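Local atomic coordinates of nicotinate phosphoribosyltransferase (Porphyromonas gingivalis, PDB entry 2IM5), a protein that probably catalyses the ATP-dependent synthesis of nicotinate mononucleotide from nicotinate and 5-phosphoribosyl 1-diphosphate, a step of NAD biosynthesis. Residues T194-V197 with H198-H201; V287-Y290 with E291-R294; P79-I82 with D83-D86; E234-I237 with N238-G242. All coordinates share one frame; numbering follows the deposited sequence.

Contact 1. Residues T194-V197 with H198-H201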
loop_
_atom_site.group_PDB
_atom_site.type_symbol
_atom_site.label_atom_id
_atom_site.label_comp_id
_atom_site.label_asym_id
_atom_site.label_seq_id
_atom_site.Cartn_x
_atom_site.Cartn_y
_atom_site.Cartn_z
ATOM N N THR A 194 -0.100 -9.485 8.479
ATOM C CA THR A 194 -1.011 -8.462 7.984
ATOM C C THR A 194 -0.317 -7.112 7.856
ATOM O O THR A 194 0.651 -6.817 8.565
ATOM C CB THR A 194 -2.221 -8.288 8.916
ATOM O OG1 THR A 194 -3.070 -7.246 8.411
ATOM C CG2 THR A 194 -1.757 -7.918 10.312
ATOM N N SER A 195 -0.831 -6.298 6.944
ATOM C CA SER A 195 -0.284 -4.982 6.707
ATOM C C SER A 195 -0.772 -4.016 7.782
ATOM O O SER A 195 -0.105 -3.020 8.080
ATOM C CB SER A 195 -0.701 -4.501 5.318
ATOM O OG SER A 195 -0.139 -3.237 5.036
ATOM N N ASN A 196 -1.934 -4.319 8.362
ATOM C CA ASN A 196 -2.520 -3.484 9.409
ATOM C C ASN A 196 -1.734 -3.673 10.704
ATOM O O ASN A 196 -1.873 -4.697 11.386
ATOM C CB ASN A 196 -3.983 -3.870 9.629
ATOM C CG ASN A 196 -4.705 -2.902 10.535
ATOM O OD1 ASN A 196 -4.226 -2.571 11.624
ATOM N ND2 ASN A 196 -5.871 -2.441 10.094
ATOM N N VAL A 197 -0.917 -2.685 11.052
ATOM C CA VAL A 197 -0.076 -2.774 12.250
ATOM C C VAL A 197 -0.870 -2.967 13.541
ATOM O O VAL A 197 -0.465 -3.742 14.414
ATOM C CB VAL A 197 0.831 -1.532 12.374
ATOM C CG1 VAL A 197 1.819 -1.709 13.527
ATOM C CG2 VAL A 197 1.572 -1.314 11.058
ATOM N N HIS A 198 -1.998 -2.269 13.653
ATOM C CA HIS A 198 -2.860 -2.379 14.821
ATOM C C HIS A 198 -3.395 -3.803 15.023
ATOM O O HIS A 198 -3.346 -4.351 16.134
ATOM C CB HIS A 198 -4.044 -1.419 14.703
ATOM C CG HIS A 198 -5.175 -1.743 15.627
ATOM N ND1 HIS A 198 -5.031 -1.785 16.999
ATOM C CD2 HIS A 198 -6.471 -2.048 15.375
ATOM C CE1 HIS A 198 -6.190 -2.098 17.552
ATOM N NE2 HIS A 198 -7.080 -2.263 16.588
ATOM N N LEU A 199 -3.914 -4.399 13.954
ATOM C CA LEU A 199 -4.452 -5.742 14.052
ATOM C C LEU A 199 -3.358 -6.798 14.218
ATOM O O LEU A 199 -3.610 -7.882 14.739
ATOM C CB LEU A 199 -5.330 -6.041 12.836
ATOM C CG LEU A 199 -6.607 -5.184 12.812
ATOM C CD1 LEU A 199 -7.460 -5.536 11.602
ATOM C CD2 LEU A 199 -7.399 -5.403 14.112
ATOM N N ALA A 200 -2.142 -6.486 13.776
ATOM C CA ALA A 200 -1.034 -7.420 13.924
ATOM C C ALA A 200 -0.695 -7.433 15.412
ATOM O O ALA A 200 -0.381 -8.472 15.991
ATOM C CB ALA A 200 0.166 -6.954 13.115
ATOM N N HIS A 201 -0.773 -6.258 16.023
ATOM C CA HIS A 201 -0.498 -6.104 17.441
ATOM C C HIS A 201 -1.569 -6.849 18.231
ATOM O O HIS A 201 -1.266 -7.684 19.085
ATOM C CB HIS A 201 -0.523 -4.622 17.818
ATOM C CG HIS A 201 -0.371 -4.365 19.286
ATOM N ND1 HIS A 201 -0.802 -3.200 19.884
ATOM C CD2 HIS A 201 0.185 -5.109 20.273
ATOM C CE1 HIS A 201 -0.521 -3.238 21.175
ATOM N NE2 HIS A 201 0.078 -4.385 21.436
#
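Asn196 caps the helix that Leu199 belongs to. It is the N-cap residue of helix 197-203, which follows strand 191-194 of the parallel sheet after a very short turn. From the backbone outward, CB of Asn196 lies 4.1 Å from CB of Leu199. The next atom, CG, sits 3.7 Å from CG of Leu199. CG is anti to the backbone N (chi1 -171°), which carries the amide over the first turn of the helix. OD1 accepts a fairly straight bond from the backbone N of Leu199, at 3.0 Å and an N-H...O angle of 164°. That N-H comes from above the carbonyl plane, about 50° out of it, and not along a lone pair. On the other branch, ND2 packs against CD1 of Leu199, and it donates to Asp9 OD1 and weakly to Glu176 OE1. The amide is therefore held from both ends, and its rotation is fixed.

The backbone O of Asn196 accepts from Ala200 N, and the O of Val197 from His201 N, so the first helical turns close in regular order. Before the cap, Thr194 OG1 accepts from Asn196 N in an ST turn. Leu199 also packs on helix 173-186. The methyl CG2 of Thr194 reaches across to the turn and meets CB of Ala200 at 3.5 Å.

Contact 2. Residues V287-Y290 with E291-R294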
loop_
_atom_site.group_PDB
_atom_site.type_symbol
_atom_site.label_atom_id
_atom_site.label_comp_id
_atom_site.label_asym_id
_atom_site.label_seq_id
_atom_site.Cartn_x
_atom_site.Cartn_y
_atom_site.Cartn_z
ATOM N N VAL A 287 12.255 -13.890 -14.378
ATOM C CA VAL A 287 13.161 -15.020 -14.527
ATOM C C VAL A 287 14.209 -14.760 -15.603
ATOM O O VAL A 287 15.390 -15.069 -15.412
ATOM C CB VAL A 287 12.392 -16.319 -14.870
ATOM C CG1 VAL A 287 13.371 -17.442 -15.210
ATOM C CG2 VAL A 287 11.526 -16.722 -13.693
ATOM N N ARG A 288 13.795 -14.180 -16.724
ATOM C CA ARG A 288 14.739 -13.906 -17.803
ATOM C C ARG A 288 15.805 -12.884 -17.400
ATOM O O ARG A 288 16.996 -13.069 -17.672
ATOM C CB ARG A 288 14.007 -13.418 -19.064
ATOM C CG ARG A 288 14.965 -12.989 -20.173
ATOM C CD ARG A 288 14.312 -12.861 -21.552
ATOM N NE ARG A 288 13.352 -11.763 -21.647
ATOM C CZ ARG A 288 12.050 -11.879 -21.398
ATOM N NH1 ARG A 288 11.543 -13.054 -21.040
ATOM N NH2 ARG A 288 11.254 -10.821 -21.506
ATOM N N ARG A 289 15.389 -11.803 -16.748
ATOM C CA ARG A 289 16.339 -10.778 -16.342
ATOM C C ARG A 289 17.313 -11.305 -15.289
ATOM O O ARG A 289 18.498 -10.988 -15.321
ATOM C CB ARG A 289 15.605 -9.545 -15.808
ATOM C CG ARG A 289 16.531 -8.397 -15.421
ATOM C CD ARG A 289 17.514 -8.049 -16.541
ATOM N NE ARG A 289 18.336 -6.894 -16.180
ATOM C CZ ARG A 289 19.480 -6.564 -16.774
ATOM N NH1 ARG A 289 19.953 -7.301 -17.769
ATOM N NH2 ARG A 289 20.151 -5.497 -16.365
ATOM N N TYR A 290 16.820 -12.100 -14.348
ATOM C CA TYR A 290 17.702 -12.654 -13.327
ATOM C C TYR A 290 18.792 -13.504 -13.972
ATOM O O TYR A 290 19.954 -13.444 -13.581
ATOM C CB TYR A 290 16.920 -13.507 -12.330
ATOM C CG TYR A 290 16.272 -12.724 -11.204
ATOM C CD1 TYR A 290 16.997 -11.780 -10.477
ATOM C CD2 TYR A 290 14.948 -12.967 -10.832
ATOM C CE1 TYR A 290 16.423 -11.096 -9.399
ATOM C CE2 TYR A 290 14.367 -12.292 -9.763
ATOM C CZ TYR A 290 15.107 -11.357 -9.048
ATOM O OH TYR A 290 14.523 -10.687 -7.985
ATOM N N GLU A 291 18.418 -14.294 -14.967
ATOM C CA GLU A 291 19.394 -15.126 -15.641
ATOM C C GLU A 291 20.383 -14.300 -16.445
ATOM O O GLU A 291 21.558 -14.655 -16.525
ATOM C CB GLU A 291 18.685 -16.152 -16.516
ATOM C CG GLU A 291 17.846 -17.097 -15.683
ATOM C CD GLU A 291 17.101 -18.107 -16.519
ATOM O OE1 GLU A 291 16.600 -17.722 -17.596
ATOM O OE2 GLU A 291 17.002 -19.279 -16.089
ATOM N N GLU A 292 19.923 -13.197 -17.027
ATOM C CA GLU A 292 20.816 -12.330 -17.788
ATOM C C GLU A 292 21.876 -11.797 -16.837
ATOM O O GLU A 292 23.048 -11.660 -17.194
ATOM C CB GLU A 292 20.052 -11.141 -18.381
ATOM C CG GLU A 292 19.357 -11.414 -19.694
ATOM C CD GLU A 292 18.448 -10.267 -20.103
ATOM O OE1 GLU A 292 18.738 -9.110 -19.706
ATOM O OE2 GLU A 292 17.455 -10.523 -20.825
ATOM N N LEU A 293 21.449 -11.478 -15.620
ATOM C CA LEU A 293 22.347 -10.949 -14.605
ATOM C C LEU A 293 23.101 -12.052 -13.870
ATOM O O LEU A 293 23.874 -11.776 -12.955
ATOM C CB LEU A 293 21.556 -10.123 -13.592
ATOM C CG LEU A 293 20.915 -8.832 -14.106
ATOM C CD1 LEU A 293 20.012 -8.246 -13.029
ATOM C CD2 LEU A 293 22.010 -7.842 -14.501
ATOM N N ARG A 294 22.874 -13.297 -14.271
ATOM C CA ARG A 294 23.521 -14.436 -13.638
ATOM C C ARG A 294 23.188 -14.511 -12.152
ATOM O O ARG A 294 24.054 -14.750 -11.311
ATOM C CB ARG A 294 25.040 -14.373 -13.846
ATOM C CG ARG A 294 25.529 -15.122 -15.083
ATOM C CD ARG A 294 24.750 -14.733 -16.340
ATOM N NE ARG A 294 25.048 -15.617 -17.470
ATOM C CZ ARG A 294 24.475 -15.530 -18.667
ATOM N NH1 ARG A 294 23.564 -14.594 -18.904
ATOM N NH2 ARG A 294 24.816 -16.381 -19.629
#
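The backbone N atoms of Glu291, Glu292 and Leu293 bond to the O atoms of Val287, Arg288 and Arg289, the i to i+4 pattern of the last turns of helix 279-292. Arg289 carries most of the side-chain contact. Its chain is bent at chi2 (51°), and this brings the guanidinium back over the next turn. There NH1 makes a salt bridge with OE1 of Glu292 at 2.9 Å. The carboxylate oxygen lies near the edge of the guanidinium, 17° out of its plane, and is met nearly along its C-O axis. The two flat groups are strongly turned against each other, with planes 70° apart. One face of the same guanidinium takes the methyl CD2 of Leu293, which is 3.5 Å from NH2. NH2 also donates to Phe261 O, so charge, methyl and a backbone carbonyl together fix the group.

Arg288 and Glu292 lie side by side, with CG of Arg288 3.6 Å from OE2 of Glu292. Their charges lie beyond salt-bridge distance, NE of Arg288 being 4.4 Å from OE2 of Glu292, and probably attract only weakly. Val287 CG1 touches the carboxylate carbon CD of Glu291 at 4.0 Å. Tyr290 packs on Ala266 of helix 263-268, as does Leu293. At Arg294 the chain takes positive phi and leaves the helix. This is a Schellman motif, ending the helix of the beta-alpha-beta unit between strands 271-274 and 301-304.

Contact 3. Residues P79-I82 with D83-D86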
loop_
_atom_site.group_PDB
_atom_site.type_symbol
_atom_site.label_atom_id
_atom_site.label_comp_id
_atom_site.label_asym_id
_atom_site.label_seq_id
_atom_site.Cartn_x
_atom_site.Cartn_y
_atom_site.Cartn_z
ATOM N N PRO A 79 14.786 4.143 17.118
ATOM C CA PRO A 79 14.233 4.798 18.303
ATOM C C PRO A 79 13.788 6.240 18.036
ATOM O O PRO A 79 12.789 6.698 18.589
ATOM C CB PRO A 79 15.382 4.715 19.306
ATOM C CG PRO A 79 16.051 3.431 18.938
ATOM C CD PRO A 79 16.078 3.505 17.428
ATOM N N ILE A 80 14.524 6.953 17.190
ATOM C CA ILE A 80 14.171 8.328 16.883
ATOM C C ILE A 80 12.785 8.398 16.242
ATOM O O ILE A 80 12.025 9.323 16.520
ATOM C CB ILE A 80 15.211 9.008 15.931
ATOM C CG1 ILE A 80 14.815 10.473 15.676
ATOM C CG2 ILE A 80 15.280 8.284 14.597
ATOM C CD1 ILE A 80 14.847 11.348 16.935
ATOM N N TYR A 81 12.454 7.424 15.396
ATOM C CA TYR A 81 11.151 7.438 14.747
ATOM C C TYR A 81 10.055 7.057 15.732
ATOM O O TYR A 81 8.934 7.552 15.642
ATOM C CB TYR A 81 11.107 6.496 13.545
ATOM C CG TYR A 81 9.914 6.770 12.665
ATOM C CD1 TYR A 81 9.781 7.998 12.009
ATOM C CD2 TYR A 81 8.901 5.822 12.509
ATOM C CE1 TYR A 81 8.668 8.274 11.219
ATOM C CE2 TYR A 81 7.789 6.085 11.723
ATOM C CZ TYR A 81 7.679 7.312 11.080
ATOM O OH TYR A 81 6.592 7.570 10.288
ATOM N N ILE A 82 10.382 6.169 16.661
ATOM C CA ILE A 82 9.416 5.763 17.662
ATOM C C ILE A 82 9.109 6.958 18.558
ATOM O O ILE A 82 7.969 7.140 18.975
ATOM C CB ILE A 82 9.936 4.581 18.487
ATOM C CG1 ILE A 82 10.031 3.356 17.579
ATOM C CG2 ILE A 82 8.998 4.290 19.655
ATOM C CD1 ILE A 82 10.643 2.171 18.256
ATOM N N ASP A 83 10.120 7.776 18.843
ATOM C CA ASP A 83 9.905 8.974 19.656
ATOM C C ASP A 83 9.015 9.936 18.871
ATOM O O ASP A 83 8.143 10.589 19.438
ATOM C CB ASP A 83 11.229 9.675 19.992
ATOM C CG ASP A 83 11.913 9.082 21.211
ATOM O OD1 ASP A 83 11.226 8.417 22.006
ATOM O OD2 ASP A 83 13.134 9.285 21.385
ATOM N N PHE A 84 9.241 10.023 17.562
ATOM C CA PHE A 84 8.429 10.893 16.719
ATOM C C PHE A 84 6.971 10.447 16.764
ATOM O O PHE A 84 6.076 11.259 16.975
ATOM C CB PHE A 84 8.924 10.860 15.267
ATOM C CG PHE A 84 7.945 11.440 14.283
ATOM C CD1 PHE A 84 7.712 12.812 14.238
ATOM C CD2 PHE A 84 7.225 10.606 13.429
ATOM C CE1 PHE A 84 6.774 13.351 13.358
ATOM C CE2 PHE A 84 6.281 11.131 12.542
ATOM C CZ PHE A 84 6.055 12.510 12.508
ATOM N N LEU A 85 6.734 9.155 16.562
ATOM C CA LEU A 85 5.375 8.633 16.585
ATOM C C LEU A 85 4.741 8.803 17.964
ATOM O O LEU A 85 3.550 9.091 18.079
ATOM C CB LEU A 85 5.365 7.154 16.192
ATOM C CG LEU A 85 5.727 6.808 14.739
ATOM C CD1 LEU A 85 5.649 5.297 14.549
ATOM C CD2 LEU A 85 4.773 7.518 13.766
ATOM N N ASP A 86 5.545 8.635 19.009
ATOM C CA ASP A 86 5.049 8.759 20.370
ATOM C C ASP A 86 4.518 10.163 20.655
ATOM O O ASP A 86 3.551 10.329 21.395
ATOM C CB ASP A 86 6.158 8.391 21.364
ATOM C CG ASP A 86 5.625 8.145 22.774
ATOM O OD1 ASP A 86 4.489 7.641 22.906
ATOM O OD2 ASP A 86 6.348 8.439 23.753
#
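Tyr81 meets Phe84 and Leu85 on one side of helix 79-87, in the N-terminal domain of the family. The Tyr81 and Phe84 side chains run side by side and point the same way. Their rings are neither stacked nor edge-to-face. The planes are 31° apart and the centroids 5.5 Å apart, so the rings touch obliquely, with CE1 of Tyr81 3.5 Å from CD2 of Phe84. Both rings leave the backbone with CG anti to N (chi1 -165° for Tyr81 and 165° for Phe84), and this lets them share a direction.

Leu85 crosses Tyr81 at a slant. Its CG makes an off-centre CH-pi contact with the tyrosine ring, 4.2 Å from the centroid. Tyr81 thus meets Phe84 with its CD1-CE1 side and Leu85 with CD2 and CE2.

Four backbone bonds hold the helix beneath, from Asp83, Phe84, Leu85 and Asp86 to the carbonyls four residues earlier. Tyr81 and Leu85 face helix 12-24, where Tyr81 meets Tyr19 and both touch Phe15; the Phe84 ring meets Phe88. Ile82 lies against helix 64-73. The methyl CD1 of Leu85 ends 3.6 Å from CE2 of Tyr81.

Contact 4. Residues E234-I237 with N238-G242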
loop_
_atom_site.group_PDB
_atom_site.type_symbol
_atom_site.label_atom_id
_atom_site.label_comp_id
_atom_site.label_asym_id
_atom_site.label_seq_id
_atom_site.Cartn_x
_atom_site.Cartn_y
_atom_site.Cartn_z
ATOM N N GLU A 234 18.567 2.677 -3.871
ATOM C CA GLU A 234 19.758 3.044 -3.106
ATOM C C GLU A 234 19.368 3.761 -1.816
ATOM O O GLU A 234 19.959 3.515 -0.765
ATOM C CB GLU A 234 20.687 3.944 -3.931
ATOM C CG GLU A 234 21.470 3.208 -5.005
ATOM C CD GLU A 234 22.628 2.399 -4.428
ATOM O OE1 GLU A 234 23.684 2.999 -4.131
ATOM O OE2 GLU A 234 22.482 1.172 -4.260
ATOM N N ASP A 235 18.373 4.644 -1.896
ATOM C CA ASP A 235 17.928 5.363 -0.710
ATOM C C ASP A 235 17.240 4.421 0.272
ATOM O O ASP A 235 17.392 4.563 1.485
ATOM C CB ASP A 235 16.989 6.519 -1.096
ATOM C CG ASP A 235 17.735 7.676 -1.758
ATOM O OD1 ASP A 235 18.985 7.672 -1.721
ATOM O OD2 ASP A 235 17.088 8.593 -2.306
ATOM N N TRP A 236 16.491 3.450 -0.246
ATOM C CA TRP A 236 15.808 2.498 0.624
ATOM C C TRP A 236 16.846 1.675 1.395
ATOM O O TRP A 236 16.670 1.365 2.582
ATOM C CB TRP A 236 14.908 1.579 -0.206
ATOM C CG TRP A 236 13.967 0.747 0.616
ATOM C CD1 TRP A 236 14.088 -0.576 0.908
ATOM C CD2 TRP A 236 12.745 1.183 1.231
ATOM N NE1 TRP A 236 13.018 -0.999 1.666
ATOM C CE2 TRP A 236 12.178 0.061 1.877
ATOM C CE3 TRP A 236 12.074 2.413 1.298
ATOM C CZ2 TRP A 236 10.972 0.129 2.579
ATOM C CZ3 TRP A 236 10.870 2.481 1.997
ATOM C CH2 TRP A 236 10.331 1.346 2.628
ATOM N N ILE A 237 17.928 1.322 0.715
ATOM C CA ILE A 237 19.001 0.555 1.334
ATOM C C ILE A 237 19.699 1.412 2.388
ATOM O O ILE A 237 20.075 0.923 3.461
ATOM C CB ILE A 237 20.028 0.103 0.280
ATOM C CG1 ILE A 237 19.376 -0.915 -0.660
ATOM C CG2 ILE A 237 21.264 -0.488 0.963
ATOM C CD1 ILE A 237 20.168 -1.167 -1.923
ATOM N N ASN A 238 19.873 2.696 2.088
ATOM C CA ASN A 238 20.504 3.596 3.051
ATOM C C ASN A 238 19.672 3.637 4.322
ATOM O O ASN A 238 20.205 3.658 5.429
ATOM C CB ASN A 238 20.617 5.009 2.474
ATOM C CG ASN A 238 21.101 6.033 3.503
ATOM O OD1 ASN A 238 20.351 6.459 4.390
ATOM N ND2 ASN A 238 22.367 6.423 3.391
ATOM N N VAL A 239 18.355 3.633 4.163
ATOM C CA VAL A 239 17.476 3.693 5.314
ATOM C C VAL A 239 17.358 2.378 6.084
ATOM O O VAL A 239 17.452 2.368 7.311
ATOM C CB VAL A 239 16.051 4.150 4.889
ATOM C CG1 VAL A 239 15.108 4.154 6.092
ATOM C CG2 VAL A 239 16.116 5.541 4.249
ATOM N N TYR A 240 17.178 1.269 5.373
ATOM C CA TYR A 240 16.963 -0.005 6.045
ATOM C C TYR A 240 18.060 -1.050 5.996
ATOM O O TYR A 240 17.879 -2.157 6.496
ATOM C CB TYR A 240 15.628 -0.593 5.562
ATOM C CG TYR A 240 14.455 0.258 6.013
ATOM C CD1 TYR A 240 14.152 0.390 7.365
ATOM C CD2 TYR A 240 13.696 0.988 5.096
ATOM C CE1 TYR A 240 13.132 1.224 7.795
ATOM C CE2 TYR A 240 12.670 1.827 5.522
ATOM C CZ TYR A 240 12.399 1.937 6.873
ATOM O OH TYR A 240 11.395 2.754 7.320
ATOM N N ASP A 241 19.193 -0.692 5.400
ATOM C CA ASP A 241 20.359 -1.569 5.316
ATOM C C ASP A 241 20.089 -3.007 4.905
ATOM O O ASP A 241 20.682 -3.922 5.466
ATOM C CB ASP A 241 21.085 -1.593 6.661
ATOM C CG ASP A 241 21.211 -0.215 7.283
ATOM O OD1 ASP A 241 21.727 0.705 6.604
ATOM O OD2 ASP A 241 20.799 -0.054 8.458
ATOM N N GLY A 242 19.207 -3.215 3.936
ATOM C CA GLY A 242 18.924 -4.573 3.512
ATOM C C GLY A 242 17.621 -5.150 4.031
ATOM O O GLY A 242 17.141 -6.142 3.494
HETATM O O HOH W 1 16.949 -2.110 2.626
#
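Trp236 and Tyr240 form an edge-to-face aromatic pair, one turn apart near the end of helix 228-240. The edge of Tyr240 is directed at the indole face. CD2 of Tyr240 stands above the middle of that face, 3.7 Å from CE2 of Trp236, and CE2 of Tyr240 is 3.8 Å from CH2 of Trp236. The planes of the tyrosine ring and the six-membered indole ring meet at 56°, so the pair is tilted rather than perpendicular. CG of Trp236 is anti to the backbone N (chi1 -169°), which swings the indole along the helix toward Tyr240. Trp236 and Trp215 also form an edge-to-face pair.

A polar bond holds each ring in place: Trp236 NE1 donates to Leu244 O, just past the helix, and Tyr240 OH is hydrogen-bonded to Thr16 O. Asn238 OD1 is likewise bound by Lys23 NZ, so helix 12-24 is gripped at two points.

Apolar contacts add to this. Val239 packs on Tyr19 and Leu24 of helix 12-24, while Ile237 faces helix 263-268.

Backbone bonds run from Asn238, Val239, Tyr240 and Asp241 to the carbonyls four residues earlier. Asp241 has positive phi and ends the helix. A water takes over beyond it: it accepts from Gly242 N at 2.8 Å and donates weakly to Trp236 O at 3.5 Å.

In the fold
Along the chain the order is contact 3, contact 1, contact 4, contact 2. Contact 3 lies in the N-terminal domain, and the other three belong to the part of the chain that carries the parallel sheet. Contact 1 starts a helix after strand 191-194 of that sheet. Contact 2 ends the helix between its strands 271-274 and 301-304. The centres of contacts 1 and 2 are about 35 Å apart. Contacts 3 and 4 come closest, about 7 Å between nearest atoms, without touching. Helix 12-24 packs against both, and helix 64-73 against contacts 1 and 3. Helices 12-24 and 64-73 thus touch both parts of the chain and probably help to hold them together.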